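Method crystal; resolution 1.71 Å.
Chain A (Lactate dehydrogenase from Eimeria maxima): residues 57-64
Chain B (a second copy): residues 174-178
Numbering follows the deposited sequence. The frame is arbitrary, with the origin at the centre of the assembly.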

# COMPACT_ATOMS: atom_id res chain seq x y z
N SER A 57 -2.46 -10.20 6.18
CA SER A 57 -1.73 -10.72 7.33
C SER A 57 -1.42 -12.21 7.14
O SER A 57 -0.29 -12.66 7.36
N SER A 58 -2.42 -12.98 6.73
CA SER A 58 -2.23 -14.41 6.54
C SER A 58 -1.26 -14.68 5.39
O SER A 58 -0.46 -15.63 5.46
N VAL A 59 -1.30 -13.86 4.34
CA VAL A 59 -0.31 -13.96 3.26
C VAL A 59 1.11 -13.89 3.83
O VAL A 59 2.01 -14.61 3.38
N VAL A 60 1.33 -13.02 4.81
CA VAL A 60 2.66 -12.86 5.41
C VAL A 60 2.77 -13.61 6.74
O VAL A 60 3.65 -13.31 7.54
N ASP A 61 1.87 -14.56 7.00
CA ASP A 61 2.03 -15.54 8.07
C ASP A 61 1.92 -14.95 9.48
O ASP A 61 2.53 -15.46 10.41
N ASN A 62 1.14 -13.88 9.67
CA ASN A 62 0.92 -13.35 11.01
C ASN A 62 -0.56 -13.11 11.23
O ASN A 62 -1.38 -13.19 10.30
N GLY A 63 -0.92 -12.82 12.48
CA GLY A 63 -2.31 -12.73 12.87
C GLY A 63 -2.80 -11.32 13.17
O GLY A 63 -3.81 -11.15 13.86
N ILE A 64 -2.10 -10.31 12.65
CA ILE A 64 -2.57 -8.94 12.82
C ILE A 64 -3.99 -8.84 12.28
O ILE A 64 -4.29 -9.31 11.18
N VAL B 174 -5.10 -20.09 16.26
CA VAL B 174 -3.72 -20.43 15.97
C VAL B 174 -3.22 -19.48 14.89
O VAL B 174 -4.00 -18.94 14.10
N SER B 175 -1.91 -19.28 14.86
CA SER B 175 -1.32 -18.36 13.90
C SER B 175 -1.53 -18.89 12.48
O SER B 175 -1.41 -20.10 12.24
N PRO B 176 -1.81 -18.01 11.50
CA PRO B 176 -1.85 -18.47 10.11
C PRO B 176 -0.54 -19.09 9.65
O PRO B 176 -0.53 -19.90 8.71
N HIS B 177 0.57 -18.71 10.28
CA HIS B 177 1.85 -19.35 9.99
C HIS B 177 1.75 -20.87 10.04
O HIS B 177 2.42 -21.56 9.27
N ASP B 178 0.90 -21.40 10.91
CA ASP B 178 0.81 -22.83 11.15
C ASP B 178 -0.46 -23.45 10.58
O ASP B 178 -0.80 -24.59 10.92

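The contact between the two stretches is small, burying 245 Å² with both sides summed, and it rests on van der Waals packing: with hydrogens placed, no hydrogen bond crosses between the chains. The backbones come closest where the CA atoms of A:Asp61 and B:His177 lie 4.3 Å apart. Several close contacts, such as CG of B:Pro176 to O of A:Asn62 and CB of B:His177 to O of A:Asp61, set side chain against main chain.

Apolar packing centres on B:Pro176, the residue with the largest covered area (79 Å²) and the one whose CA-to-CB bond points toward chain A. Its ring, puckered C-gamma exo, lies against the turn that follows the helix of chain A. The closest pairs spread over three ring atoms. CG of B:Pro176 is 3.3 Å from O of A:Asn62, CD of B:Pro176 is 4.0 Å from N of A:Gly63, and CB of B:Pro176 is 3.7 Å from OG of A:Ser58, a t rotamer (chi1 173°) whose hydroxyl is hydrogen-bonded elsewhere in the structure. The ring packs mainly on the A:Asn62-A:Gly63 backbone and the A:Ser58 side chain. At A:Gly63 no side chain intervenes; an ideal CB placed there would lie 3.9 Å from CD of B:Pro176.

The second cluster joins A:Asp61 and B:His177. Both CA-to-CB bonds point sideways, yet the CB atoms of A:Asp61 and B:His177 are 4.0 Å apart, and O of A:Asp61 lies 3.5 Å from CB of B:His177. A:Asp61 is an m rotamer (chi1 -64°, chi2 -38°), and B:His177 is t (chi1 177°, chi2 -80°); CB of A:Asp61 approaches the imidazole obliquely. A:Asp61 has positive phi (70/30), so the backbone turns here just after A:Val60 has left helical geometry.

Polar atoms also come near one another without bonding. O of A:Asp61 is 3.8 Å from OG of B:Ser175, and OD1 of A:Asp61 is 4.4 Å from O of B:Pro176, a pair of acceptors. The hydrogen bonds instead hold each stretch in shape. In chain B, the t rotamer of B:Ser175 (chi1 165°) places its OG 3.0 Å from N of B:His177, an N-H...O angle of 142°, while ND1 of B:His177 donates to OD1 of B:Asp178 at 2.7 Å and 161°. N of B:Asp178 bonds O of B:Ser175 at 3.0 Å, bracing the short 3-10 segment that carries the proline.

In chain A, the CA-to-CB bond of A:Asn62 points away from the chain B stretch. Its p rotamer (chi1 76°) lets OD1 accept from N of A:Ile64 at 2.9 Å and 158°. The A:Asn62 side chain stays 5.9 Å from the chain B stretch, whereas O of A:Asn62 lies 3.3 Å from CG of B:Pro176. OG of A:Ser57 (m) donates to O of A:Ile64 at 2.8 Å, tying the helix to the end of the stretch, and N of A:Asn62 reaches O of A:Ser57 at 3.0 Å. The side chains of A:Val59, A:Val60 and A:Ile64 stay more than 8 Å from the chain B stretch.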

# COMPACT_ATOMS: atom_id res chain seq x y z
CB SER A 57 -2.53 -10.49 8.61
OG SER A 57 -2.73 -9.11 8.84
CB SER A 58 -3.58 -15.08 6.30
OG SER A 58 -3.45 -16.44 5.94
CB VAL A 59 -0.54 -12.87 2.20
CG1 VAL A 59 0.60 -12.84 1.18
CG2 VAL A 59 -1.87 -13.07 1.49
CB VAL A 60 3.04 -11.38 5.58
CG1 VAL A 60 3.10 -10.68 4.22
CG2 VAL A 60 2.09 -10.67 6.52
CB ASP A 61 3.37 -16.28 7.95
CG ASP A 61 3.47 -17.11 6.68
OD1 ASP A 61 2.46 -17.72 6.28
OD2 ASP A 61 4.57 -17.15 6.09
CB ASN A 62 1.76 -12.08 11.26
CG ASN A 62 1.19 -10.83 10.59
OD1 ASN A 62 -0.02 -10.58 10.61
ND2 ASN A 62 2.07 -10.03 10.02
CB ILE A 64 -1.64 -7.95 12.10
CG1 ILE A 64 -0.26 -7.92 12.78
CG2 ILE A 64 -2.27 -6.55 12.05
CD1 ILE A 64 -0.24 -7.27 14.16
CB VAL B 174 -3.57 -21.91 15.53
CG1 VAL B 174 -4.26 -22.14 14.19
CG2 VAL B 174 -2.10 -22.30 15.45
CB SER B 175 0.18 -18.20 14.17
OG SER B 175 0.83 -17.60 13.06
CB PRO B 176 -2.18 -17.18 9.32
CG PRO B 176 -2.72 -16.23 10.33
CD PRO B 176 -2.04 -16.56 11.61
CB HIS B 177 2.91 -18.86 10.99
CG HIS B 177 4.25 -19.50 10.83
ND1 HIS B 177 4.54 -20.75 11.32
CD2 HIS B 177 5.38 -19.06 10.23
CE1 HIS B 177 5.80 -21.06 11.04
NE2 HIS B 177 6.33 -20.04 10.38
CB ASP B 178 0.91 -23.11 12.65
CG ASP B 178 2.17 -22.51 13.25
OD1 ASP B 178 3.26 -22.73 12.68
OD2 ASP B 178 2.08 -21.82 14.29